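Long-range contact in teichoic acid biosynthesis protein F (Staphylococcus epidermidis, PDB 3L7I), which is a GT-B-type transferase-family protein, probably involved in teichoic acid biosynthesis: residues F613-M627 with Y630-I644. Residues are numbered along the deposited sequence; the frame is centred on the assembly and turned at random.
With SO4 (sulfate ion), chain G.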
loop_
_atom_site.group_PDB
_atom_site.type_symbol
_atom_site.label_atom_id
_atom_site.label_comp_id
_atom_site.label_asym_id
_atom_site.label_seq_id
_atom_site.Cartn_x
_atom_site.Cartn_y
_atom_site.Cartn_z
ATOM N N PHE A 613 48.324 -16.782 29.112
ATOM C CA PHE A 613 49.675 -16.967 28.577
ATOM C C PHE A 613 50.713 -16.537 29.596
ATOM O O PHE A 613 51.675 -17.261 29.852
ATOM C CB PHE A 613 49.907 -16.202 27.264
ATOM C CG PHE A 613 49.061 -16.671 26.128
ATOM C CD1 PHE A 613 48.764 -18.013 25.978
ATOM C CD2 PHE A 613 48.572 -15.775 25.206
ATOM C CE1 PHE A 613 47.975 -18.447 24.940
ATOM C CE2 PHE A 613 47.790 -16.206 24.164
ATOM C CZ PHE A 613 47.492 -17.543 24.028
ATOM N N LEU A 614 50.518 -15.345 30.161
ATOM C CA LEU A 614 51.486 -14.749 31.084
ATOM C C LEU A 614 51.911 -15.729 32.170
ATOM O O LEU A 614 53.081 -15.831 32.501
ATOM C CB LEU A 614 50.917 -13.495 31.735
ATOM C CG LEU A 614 51.064 -12.198 30.947
ATOM C CD1 LEU A 614 50.822 -11.021 31.865
ATOM C CD2 LEU A 614 52.450 -12.098 30.324
ATOM N N ILE A 615 50.958 -16.467 32.721
ATOM C CA ILE A 615 51.309 -17.410 33.764
ATOM C C ILE A 615 51.678 -18.813 33.244
ATOM O O ILE A 615 51.823 -19.735 34.038
ATOM C CB ILE A 615 50.201 -17.510 34.842
ATOM C CG1 ILE A 615 48.964 -18.203 34.269
ATOM C CG2 ILE A 615 49.896 -16.134 35.447
ATOM C CD1 ILE A 615 47.892 -18.529 35.306
ATOM N N SER A 616 51.861 -18.978 31.936
ATOM C CA SER A 616 52.144 -20.311 31.388
ATOM C C SER A 616 53.611 -20.533 31.065
ATOM O O SER A 616 54.206 -19.750 30.317
ATOM C CB SER A 616 51.344 -20.565 30.117
ATOM O OG SER A 616 49.961 -20.672 30.372
ATOM N N ASP A 617 54.174 -21.616 31.603
ATOM C CA ASP A 617 55.566 -21.978 31.356
ATOM C C ASP A 617 55.776 -22.584 29.977
ATOM O O ASP A 617 56.887 -22.579 29.464
ATOM C CB ASP A 617 56.074 -22.922 32.437
ATOM C CG ASP A 617 56.141 -22.252 33.800
ATOM O OD1 ASP A 617 57.060 -21.414 34.027
ATOM O OD2 ASP A 617 55.265 -22.557 34.645
ATOM N N CYS A 618 54.712 -23.112 29.385
ATOM C CA CYS A 618 54.744 -23.520 27.989
ATOM C C CYS A 618 53.327 -23.603 27.453
ATOM O O CYS A 618 52.370 -23.586 28.226
ATOM C CB CYS A 618 55.456 -24.860 27.804
ATOM S SG CYS A 618 54.629 -26.298 28.552
ATOM N N LEU A 619 53.207 -23.691 26.128
ATOM C CA LEU A 619 51.930 -23.810 25.430
ATOM C C LEU A 619 51.865 -25.146 24.695
ATOM O O LEU A 619 52.821 -25.540 24.021
ATOM C CB LEU A 619 51.789 -22.683 24.410
ATOM C CG LEU A 619 50.352 -22.165 24.268
ATOM C CD1 LEU A 619 50.156 -21.355 23.000
ATOM C CD2 LEU A 619 49.366 -23.305 24.338
ATOM N N ILE A 620 50.759 -25.866 24.806
ATOM C CA ILE A 620 50.570 -26.997 23.905
ATOM C C ILE A 620 49.376 -26.671 23.045
ATOM O O ILE A 620 48.298 -26.330 23.554
ATOM C CB ILE A 620 50.321 -28.321 24.634
ATOM C CG1 ILE A 620 51.412 -28.566 25.666
ATOM C CG2 ILE A 620 50.263 -29.478 23.642
ATOM C CD1 ILE A 620 51.235 -29.871 26.386
ATOM N N THR A 621 49.569 -26.758 21.736
ATOM C CA THR A 621 48.498 -26.450 20.813
ATOM C C THR A 621 48.639 -27.330 19.562
ATOM O O THR A 621 49.394 -28.306 19.581
ATOM C CB THR A 621 48.510 -24.963 20.499
ATOM O OG1 THR A 621 47.323 -24.634 19.782
ATOM C CG2 THR A 621 49.743 -24.594 19.676
ATOM N N ASP A 622 47.892 -27.032 18.498
ATOM C CA ASP A 622 48.075 -27.757 17.243
ATOM C C ASP A 622 48.039 -26.863 16.014
ATOM O O ASP A 622 49.091 -26.549 15.465
ATOM C CB ASP A 622 47.092 -28.916 17.108
ATOM C CG ASP A 622 45.705 -28.545 17.522
ATOM O OD1 ASP A 622 45.235 -29.102 18.524
ATOM O OD2 ASP A 622 45.073 -27.694 16.859
ATOM N N TYR A 623 46.838 -26.468 15.579
ATOM C CA TYR A 623 46.671 -25.558 14.450
ATOM C C TYR A 623 45.946 -24.316 14.924
ATOM O O TYR A 623 44.746 -24.182 14.746
ATOM C CB TYR A 623 45.839 -26.220 13.349
ATOM C CG TYR A 623 46.068 -27.688 13.283
ATOM C CD1 TYR A 623 45.065 -28.579 13.642
ATOM C CD2 TYR A 623 47.320 -28.195 12.913
ATOM C CE1 TYR A 623 45.292 -29.945 13.611
ATOM C CE2 TYR A 623 47.561 -29.552 12.882
ATOM C CZ TYR A 623 46.547 -30.431 13.229
ATOM O OH TYR A 623 46.780 -31.792 13.197
ATOM N N SER A 624 46.650 -23.382 15.528
ATOM C CA SER A 624 45.943 -22.243 16.061
ATOM C C SER A 624 46.772 -20.999 15.960
ATOM O O SER A 624 47.986 -21.025 16.158
ATOM C CB SER A 624 45.559 -22.491 17.514
ATOM O OG SER A 624 44.926 -21.349 18.052
ATOM N N SER A 625 46.093 -19.907 15.660
ATOM C CA SER A 625 46.699 -18.597 15.625
ATOM C C SER A 625 47.198 -18.146 17.006
ATOM O O SER A 625 47.877 -17.123 17.103
ATOM C CB SER A 625 45.688 -17.589 15.072
ATOM O OG SER A 625 45.877 -16.307 15.643
ATOM N N VAL A 626 46.856 -18.875 18.068
ATOM C CA VAL A 626 47.411 -18.534 19.376
ATOM C C VAL A 626 48.919 -18.706 19.452
ATOM O O VAL A 626 49.575 -18.021 20.219
ATOM C CB VAL A 626 46.797 -19.317 20.578
ATOM C CG1 VAL A 626 45.375 -18.888 20.837
ATOM C CG2 VAL A 626 46.932 -20.834 20.381
ATOM N N MET A 627 49.485 -19.624 18.691
ATOM C CA MET A 627 50.926 -19.789 18.792
ATOM C C MET A 627 51.651 -18.473 18.474
ATOM O O MET A 627 52.736 -18.208 18.995
ATOM C CB MET A 627 51.409 -20.912 17.884
ATOM C CG MET A 627 50.976 -20.754 16.459
ATOM S SD MET A 627 51.857 -21.911 15.417
ATOM C CE MET A 627 51.225 -21.453 13.795
ATOM N N TYR A 630 51.441 -16.276 21.830
ATOM C CA TYR A 630 52.234 -16.807 22.929
ATOM C C TYR A 630 53.722 -16.632 22.652
ATOM O O TYR A 630 54.520 -16.480 23.573
ATOM C CB TYR A 630 51.867 -18.268 23.165
ATOM C CG TYR A 630 52.566 -18.864 24.323
ATOM C CD1 TYR A 630 52.237 -18.496 25.613
ATOM C CD2 TYR A 630 53.577 -19.787 24.141
ATOM C CE1 TYR A 630 52.914 -19.049 26.712
ATOM C CE2 TYR A 630 54.255 -20.343 25.220
ATOM C CZ TYR A 630 53.915 -19.974 26.497
ATOM O OH TYR A 630 54.577 -20.518 27.557
ATOM N N GLY A 631 54.071 -16.616 21.367
ATOM C CA GLY A 631 55.447 -16.478 20.904
ATOM C C GLY A 631 56.165 -15.201 21.315
ATOM O O GLY A 631 57.392 -15.133 21.304
ATOM N N ILE A 632 55.413 -14.178 21.682
ATOM C CA ILE A 632 56.044 -12.977 22.160
ATOM C C ILE A 632 56.856 -13.289 23.416
ATOM O O ILE A 632 57.853 -12.613 23.704
ATOM C CB ILE A 632 55.013 -11.909 22.488
ATOM C CG1 ILE A 632 54.221 -11.527 21.226
ATOM C CG2 ILE A 632 55.699 -10.705 23.115
ATOM C CD1 ILE A 632 52.933 -10.752 21.511
ATOM N N LEU A 633 56.445 -14.316 24.158
ATOM C CA LEU A 633 57.091 -14.639 25.432
ATOM C C LEU A 633 58.395 -15.436 25.288
ATOM O O LEU A 633 59.144 -15.578 26.267
ATOM C CB LEU A 633 56.113 -15.348 26.384
ATOM C CG LEU A 633 54.883 -14.538 26.815
ATOM C CD1 LEU A 633 53.763 -15.437 27.440
ATOM C CD2 LEU A 633 55.271 -13.406 27.738
ATOM N N LYS A 634 58.665 -15.929 24.073
ATOM C CA LYS A 634 59.865 -16.731 23.767
ATOM C C LYS A 634 59.970 -17.932 24.706
ATOM O O LYS A 634 61.010 -18.195 25.300
ATOM C CB LYS A 634 61.145 -15.899 23.825
ATOM C CG LYS A 634 61.112 -14.642 22.991
ATOM C CD LYS A 634 62.476 -13.968 22.916
ATOM C CE LYS A 634 62.337 -12.457 22.734
ATOM N NZ LYS A 634 63.658 -11.790 22.506
ATOM N N ARG A 635 58.864 -18.645 24.851
ATOM C CA ARG A 635 58.823 -19.803 25.711
ATOM C C ARG A 635 58.575 -21.023 24.834
ATOM O O ARG A 635 58.193 -20.885 23.679
ATOM C CB ARG A 635 57.736 -19.628 26.792
ATOM C CG ARG A 635 58.249 -19.109 28.124
ATOM C CD ARG A 635 57.820 -17.712 28.484
ATOM N NE ARG A 635 56.584 -17.728 29.258
ATOM C CZ ARG A 635 56.193 -16.787 30.129
ATOM N NH1 ARG A 635 55.020 -16.926 30.736
ATOM N NH2 ARG A 635 56.938 -15.714 30.393
ATOM N N PRO A 636 58.810 -22.227 25.373
ATOM C CA PRO A 636 58.625 -23.464 24.605
ATOM C C PRO A 636 57.174 -23.693 24.205
ATOM O O PRO A 636 56.291 -23.574 25.048
ATOM C CB PRO A 636 59.038 -24.557 25.596
ATOM C CG PRO A 636 59.856 -23.872 26.609
ATOM C CD PRO A 636 59.309 -22.498 26.730
ATOM N N GLN A 637 56.936 -24.017 22.940
ATOM C CA GLN A 637 55.624 -24.481 22.524
ATOM C C GLN A 637 55.770 -25.913 22.016
ATOM O O GLN A 637 56.859 -26.312 21.603
ATOM C CB GLN A 637 55.023 -23.585 21.442
ATOM C CG GLN A 637 55.150 -22.100 21.705
ATOM C CD GLN A 637 54.197 -21.270 20.858
ATOM O OE1 GLN A 637 53.142 -21.755 20.431
ATOM N NE2 GLN A 637 54.549 -20.004 20.627
ATOM N N PHE A 638 54.679 -26.674 22.092
ATOM C CA PHE A 638 54.587 -28.037 21.577
ATOM C C PHE A 638 53.370 -28.120 20.675
ATOM O O PHE A 638 52.439 -27.307 20.789
ATOM C CB PHE A 638 54.420 -29.036 22.717
ATOM C CG PHE A 638 55.626 -29.157 23.596
ATOM C CD1 PHE A 638 56.630 -30.091 23.305
ATOM C CD2 PHE A 638 55.775 -28.345 24.716
ATOM C CE1 PHE A 638 57.753 -30.212 24.118
ATOM C CE2 PHE A 638 56.897 -28.472 25.522
ATOM C CZ PHE A 638 57.879 -29.403 25.225
ATOM N N PHE A 639 53.364 -29.111 19.796
ATOM C CA PHE A 639 52.339 -29.207 18.775
ATOM C C PHE A 639 51.878 -30.628 18.622
ATOM O O PHE A 639 52.482 -31.429 17.922
ATOM C CB PHE A 639 52.854 -28.608 17.468
ATOM C CG PHE A 639 53.233 -27.178 17.619
ATOM C CD1 PHE A 639 52.249 -26.184 17.590
ATOM C CD2 PHE A 639 54.540 -26.824 17.908
ATOM C CE1 PHE A 639 52.575 -24.849 17.789
ATOM C CE2 PHE A 639 54.874 -25.491 18.111
ATOM C CZ PHE A 639 53.891 -24.498 18.043
ATOM N N PHE A 640 50.799 -30.932 19.316
ATOM C CA PHE A 640 50.276 -32.279 19.400
ATOM C C PHE A 640 49.304 -32.544 18.234
ATOM O O PHE A 640 48.094 -32.668 18.414
ATOM C CB PHE A 640 49.597 -32.403 20.749
ATOM C CG PHE A 640 48.969 -33.710 20.995
ATOM C CD1 PHE A 640 47.742 -33.781 21.628
ATOM C CD2 PHE A 640 49.599 -34.879 20.625
ATOM C CE1 PHE A 640 47.142 -35.011 21.889
ATOM C CE2 PHE A 640 49.007 -36.117 20.885
ATOM C CZ PHE A 640 47.774 -36.182 21.512
ATOM N N ALA A 641 49.853 -32.612 17.030
ATOM C CA ALA A 641 49.062 -32.897 15.840
ATOM C C ALA A 641 48.756 -34.393 15.702
ATOM O O ALA A 641 49.366 -35.089 14.900
ATOM C CB ALA A 641 49.781 -32.384 14.597
ATOM N N TYR A 642 47.801 -34.884 16.476
ATOM C CA TYR A 642 47.496 -36.304 16.453
ATOM C C TYR A 642 46.731 -36.702 15.204
ATOM O O TYR A 642 46.857 -37.824 14.723
ATOM C CB TYR A 642 46.746 -36.727 17.717
ATOM C CG TYR A 642 45.480 -35.956 18.006
ATOM C CD1 TYR A 642 45.491 -34.861 18.873
ATOM C CD2 TYR A 642 44.272 -36.336 17.446
ATOM C CE1 TYR A 642 44.340 -34.152 19.156
ATOM C CE2 TYR A 642 43.107 -35.637 17.717
ATOM C CZ TYR A 642 43.142 -34.543 18.576
ATOM O OH TYR A 642 41.974 -33.849 18.845
ATOM N N ASP A 643 45.945 -35.780 14.672
ATOM C CA ASP A 643 45.182 -36.062 13.455
ATOM C C ASP A 643 45.849 -35.487 12.219
ATOM O O ASP A 643 45.250 -35.426 11.158
ATOM C CB ASP A 643 43.748 -35.546 13.568
ATOM C CG ASP A 643 43.679 -34.085 13.961
ATOM O OD1 ASP A 643 44.742 -33.459 14.169
ATOM O OD2 ASP A 643 42.550 -33.562 14.055
ATOM N N ILE A 644 47.105 -35.093 12.366
ATOM C CA ILE A 644 47.843 -34.446 11.306
ATOM C C ILE A 644 47.776 -35.144 9.937
ATOM O O ILE A 644 48.048 -34.514 8.918
ATOM C CB ILE A 644 49.304 -34.275 11.703
ATOM C CG1 ILE A 644 49.986 -33.262 10.774
ATOM C CG2 ILE A 644 49.997 -35.618 11.703
ATOM C CD1 ILE A 644 51.350 -32.845 11.246
HETATM S S SO4 G . 42.469 -20.429 14.756
HETATM O O1 SO4 G . 41.473 -21.110 15.595
HETATM O O2 SO4 G . 43.027 -21.384 13.795
HETATM O O3 SO4 G . 41.848 -19.324 14.025
HETATM O O4 SO4 G . 43.532 -19.899 15.608
HETATM O O HOH W 1 46.119 -31.052 20.354
#
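Strands 618-621 and 637-640 run side by side in parallel, bridged at Leu619 with Gln637, Ile620 with Phe638 and Thr621 with Phe639; their axes approach to 4.7 Å at an angle of 17°. Four backbone bonds ladder the pair, from Leu619 N to Pro636 O through to Phe640 N to Thr621 O. The helix between them folds back over the face bearing Leu619, Gln637, Thr621 and Phe639, completing a beta-alpha-beta crossover. Tyr630, at the end of that helix, swings its ring to the side away from its own amide nitrogen (chi1 -176°), which lays the ring flat against the Leu619 side chain: CB of Leu619 stands over one ring face, 3.4 Å from Tyr630 CD2. The same ring turns its edge toward the Phe613 face in an offset edge-to-face pair with planes at 61°, while its hydroxyl donates to Ser616 O, 2.9 Å from Tyr630 OH. Arg635, its chain bent at chi2 and chi3, grips that same carbonyl side-on through NE and NH1, and NH1 also reaches Leu614 O at 2.8 Å. Three donor atoms thus converge on Ser616 O just after helix 609-614. On the crossover side, Gln637, its side chain extended beyond CG, gives amide NE2 to a lone pair of Met627 O in a straight 3.0 Å bond, tying strand to helix, and Met627 SD lies obliquely beside the Phe639 ring as a Met-aromatic contact. Past the strand ends, Tyr623 OH donates to Asp643 OD1 (2.8 Å) on its syn side but well out of the carboxylate plane, and Arg548 forms salt bridges to both Asp622 and Asp643. Strand 539-543 flanks 618-621, strand 666-667 continues the sheet beyond 637-640, and Phe638, on the other face with Ile620, packs against helix 670-677.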